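Positive phenol-degradative gene regulator (Ralstonia sp. E2, PDB 5FRZ) activates transcription of phenol-degradation genes in response to phenols, which its sensory domain binds, and probably acts as an ATP-dependent, DNA-binding regulator. Local coordinates at the 3,4-dimethylphenol site. Coordinates in Å, arbitrary orientation; residue numbers count along the deposited sequence, not the author numbering.

The 3,4-dimethylphenol site. Residues 95, 98-99, 102, 108, 110, 128, 130, 157-158, 161-162, 172, 187. With 2MP (3,4-dimethylphenol), chain B.
Both faces of the 3,4-dimethylphenol ring are capped by aliphatic carbon: Pro99 CG lies over one, 3.9 Å from the ring centroid, and the methyl CB of Ala158 over the other. At the rim, His102 turns its imidazole edge-to-face towards the 3,4-dimethylphenol ring, the two planes 84° apart, with phenol oxygen O1 in the imidazole plane. Tyr157 covers a face of the imidazole with CD1 and presents its own edge to ligand C3; its CG is anti to the backbone N (chi1 -178°), which swings the ring out across His102 and brings that edge to the ligand. The phenol oxygen O1 of the ligand accepts a hydrogen bond from the indole N-H of Trp130, NE1 to O1 2.8 Å, roughly in the indole plane but bent to 144° at the hydrogen. Ile187 CG2 rests against one indole face. At the opposite end, methyl C8 points into the centre of the Phe128 face, a tight CH-pi contact. Methyl C7 of the ligand meets Thr162 OG1 at 3.2 Å, with Leu95 CD2 close by. Thr162 OG1 donates to the Ala158 carbonyl O at 2.7 Å and also bonds to Tyr172 OH; these two bonds would hold the Thr162 hydroxyl in place, while Ala158 CB sits over the Tyr172 ring. Fully buried, with a polar end and a hydrophobic end, the ligand exemplifies recognition by complementarity: this pocket of PoxR's sensory domain detects phenols, the signal for transcription activation.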
loop_
_atom_site.group_PDB
_atom_site.type_symbol
_atom_site.label_atom_id
_atom_site.label_comp_id
_atom_site.label_asym_id
_atom_site.label_seq_id
_atom_site.Cartn_x
_atom_site.Cartn_y
_atom_site.Cartn_z
ATOM N N LEU A 95 22.260 -7.145 -6.926
ATOM C CA LEU A 95 21.084 -7.153 -7.783
ATOM C C LEU A 95 19.964 -7.988 -7.162
ATOM O O LEU A 95 18.787 -7.601 -7.170
ATOM C CB LEU A 95 21.467 -7.697 -9.167
ATOM C CG LEU A 95 20.447 -7.665 -10.304
ATOM C CD1 LEU A 95 19.563 -8.908 -10.302
ATOM C CD2 LEU A 95 19.601 -6.384 -10.236
ATOM N N GLY A 98 17.012 -7.077 -4.733
ATOM C CA GLY A 98 15.835 -6.453 -5.309
ATOM C C GLY A 98 14.679 -7.427 -5.365
ATOM O O GLY A 98 13.654 -7.215 -4.696
ATOM N N PRO A 99 14.837 -8.513 -6.146
ATOM C CA PRO A 99 13.832 -9.582 -6.191
ATOM C C PRO A 99 13.469 -10.132 -4.813
ATOM O O PRO A 99 12.296 -10.437 -4.566
ATOM C CB PRO A 99 14.516 -10.650 -7.052
ATOM C CG PRO A 99 15.336 -9.840 -8.010
ATOM C CD PRO A 99 15.874 -8.712 -7.174
ATOM N N HIS A 102 11.194 -7.612 -3.162
ATOM C CA HIS A 102 9.922 -7.650 -3.870
ATOM C C HIS A 102 9.095 -8.846 -3.417
ATOM O O HIS A 102 7.865 -8.810 -3.443
ATOM C CB HIS A 102 10.152 -7.711 -5.382
ATOM C CG HIS A 102 9.352 -6.709 -6.155
ATOM N ND1 HIS A 102 8.580 -5.743 -5.547
ATOM C CD2 HIS A 102 9.204 -6.524 -7.488
ATOM C CE1 HIS A 102 7.992 -5.006 -6.471
ATOM N NE2 HIS A 102 8.354 -5.458 -7.659
ATOM N N VAL A 108 5.336 -10.235 -5.505
ATOM C CA VAL A 108 5.577 -11.185 -6.589
ATOM C C VAL A 108 6.716 -12.108 -6.172
ATOM O O VAL A 108 7.517 -11.752 -5.301
ATOM C CB VAL A 108 5.939 -10.449 -7.923
ATOM C CG1 VAL A 108 7.297 -9.735 -7.808
ATOM C CG2 VAL A 108 5.939 -11.409 -9.115
ATOM N N VAL A 110 10.053 -13.988 -7.874
ATOM C CA VAL A 110 10.914 -13.818 -9.031
ATOM C C VAL A 110 11.774 -15.039 -9.251
ATOM O O VAL A 110 12.289 -15.629 -8.293
ATOM C CB VAL A 110 11.866 -12.605 -8.867
ATOM C CG1 VAL A 110 12.428 -12.192 -10.212
ATOM C CG2 VAL A 110 11.166 -11.450 -8.212
ATOM N N PHE A 128 13.735 -12.023 -16.254
ATOM C CA PHE A 128 13.185 -12.681 -15.072
ATOM C C PHE A 128 11.774 -13.221 -15.293
ATOM O O PHE A 128 11.025 -12.712 -16.137
ATOM C CB PHE A 128 13.182 -11.707 -13.884
ATOM C CG PHE A 128 14.532 -11.106 -13.593
ATOM C CD1 PHE A 128 15.027 -10.060 -14.363
ATOM C CD2 PHE A 128 15.306 -11.580 -12.548
ATOM C CE1 PHE A 128 16.276 -9.518 -14.112
ATOM C CE2 PHE A 128 16.559 -11.035 -12.291
ATOM C CZ PHE A 128 17.036 -10.005 -13.071
ATOM N N TRP A 130 8.115 -13.692 -13.355
ATOM C CA TRP A 130 7.275 -13.254 -12.253
ATOM C C TRP A 130 6.145 -14.242 -12.080
ATOM O O TRP A 130 5.363 -14.476 -13.010
ATOM C CB TRP A 130 6.695 -11.873 -12.512
ATOM C CG TRP A 130 7.578 -10.726 -12.095
ATOM C CD1 TRP A 130 8.668 -10.767 -11.270
ATOM C CD2 TRP A 130 7.425 -9.370 -12.494
ATOM N NE1 TRP A 130 9.204 -9.502 -11.131
ATOM C CE2 TRP A 130 8.452 -8.627 -11.874
ATOM C CE3 TRP A 130 6.511 -8.705 -13.315
ATOM C CZ2 TRP A 130 8.581 -7.253 -12.045
ATOM C CZ3 TRP A 130 6.652 -7.331 -13.489
ATOM C CH2 TRP A 130 7.678 -6.629 -12.862
ATOM N N TYR A 157 9.198 -0.624 -10.002
ATOM C CA TYR A 157 10.107 -1.067 -8.933
ATOM C C TYR A 157 11.410 -1.635 -9.476
ATOM O O TYR A 157 12.495 -1.186 -9.078
ATOM C CB TYR A 157 9.412 -2.113 -8.028
ATOM C CG TYR A 157 10.247 -2.617 -6.855
ATOM C CD1 TYR A 157 11.241 -3.574 -7.043
ATOM C CD2 TYR A 157 10.016 -2.162 -5.554
ATOM C CE1 TYR A 157 11.986 -4.048 -5.989
ATOM C CE2 TYR A 157 10.754 -2.644 -4.485
ATOM C CZ TYR A 157 11.746 -3.580 -4.710
ATOM O OH TYR A 157 12.481 -4.077 -3.653
ATOM N N ALA A 158 11.325 -2.625 -10.365
ATOM C CA ALA A 158 12.530 -3.174 -11.024
ATOM C C ALA A 158 13.386 -2.090 -11.677
ATOM O O ALA A 158 14.618 -2.086 -11.574
ATOM C CB ALA A 158 12.135 -4.222 -12.078
ATOM N N TYR A 161 14.767 0.196 -8.687
ATOM C CA TYR A 161 15.767 -0.548 -7.952
ATOM C C TYR A 161 17.046 -0.654 -8.778
ATOM O O TYR A 161 18.128 -0.250 -8.346
ATOM C CB TYR A 161 15.260 -1.957 -7.568
ATOM C CG TYR A 161 16.285 -2.709 -6.752
ATOM C CD1 TYR A 161 17.330 -3.394 -7.372
ATOM C CD2 TYR A 161 16.257 -2.668 -5.345
ATOM C CE1 TYR A 161 18.293 -4.061 -6.632
ATOM C CE2 TYR A 161 17.213 -3.338 -4.592
ATOM C CZ TYR A 161 18.240 -4.025 -5.255
ATOM O OH TYR A 161 19.200 -4.690 -4.545
ATOM N N THR A 162 16.924 -1.192 -9.980
ATOM C CA THR A 162 18.110 -1.444 -10.787
ATOM C C THR A 162 18.800 -0.159 -11.196
ATOM O O THR A 162 20.017 -0.108 -11.214
ATOM C CB THR A 162 17.766 -2.264 -12.032
ATOM O OG1 THR A 162 16.952 -3.381 -11.638
ATOM C CG2 THR A 162 19.047 -2.794 -12.708
ATOM N N TYR A 172 12.847 -1.496 -17.609
ATOM C CA TYR A 172 12.283 -2.829 -17.760
ATOM C C TYR A 172 10.996 -2.834 -18.572
ATOM O O TYR A 172 10.234 -1.862 -18.569
ATOM C CB TYR A 172 11.985 -3.445 -16.404
ATOM C CG TYR A 172 13.182 -3.932 -15.658
ATOM C CD1 TYR A 172 14.048 -3.032 -15.035
ATOM C CD2 TYR A 172 13.434 -5.294 -15.540
ATOM C CE1 TYR A 172 15.133 -3.473 -14.341
ATOM C CE2 TYR A 172 14.530 -5.750 -14.842
ATOM C CZ TYR A 172 15.372 -4.834 -14.240
ATOM O OH TYR A 172 16.468 -5.291 -13.541
ATOM N N ILE A 187 9.896 -10.520 -17.726
ATOM C CA ILE A 187 10.403 -9.158 -17.862
ATOM C C ILE A 187 11.820 -9.104 -18.415
ATOM O O ILE A 187 12.600 -10.052 -18.285
ATOM C CB ILE A 187 10.373 -8.412 -16.512
ATOM C CG1 ILE A 187 11.453 -8.961 -15.566
ATOM C CG2 ILE A 187 8.992 -8.538 -15.872
ATOM C CD1 ILE A 187 11.487 -8.253 -14.210
HETATM O O1 2MP B . 10.620 -8.167 -9.128
HETATM C C1 2MP B . 11.875 -7.589 -9.335
HETATM C C2 2MP B . 12.375 -6.602 -8.486
HETATM C C3 2MP B . 13.626 -6.043 -8.721
HETATM C C4 2MP B . 14.357 -6.494 -9.807
HETATM C C5 2MP B . 13.845 -7.474 -10.627
HETATM C C6 2MP B . 12.604 -8.037 -10.411
HETATM C C7 2MP B . 15.733 -5.937 -10.135
HETATM C C8 2MP B . 14.653 -7.937 -11.793
#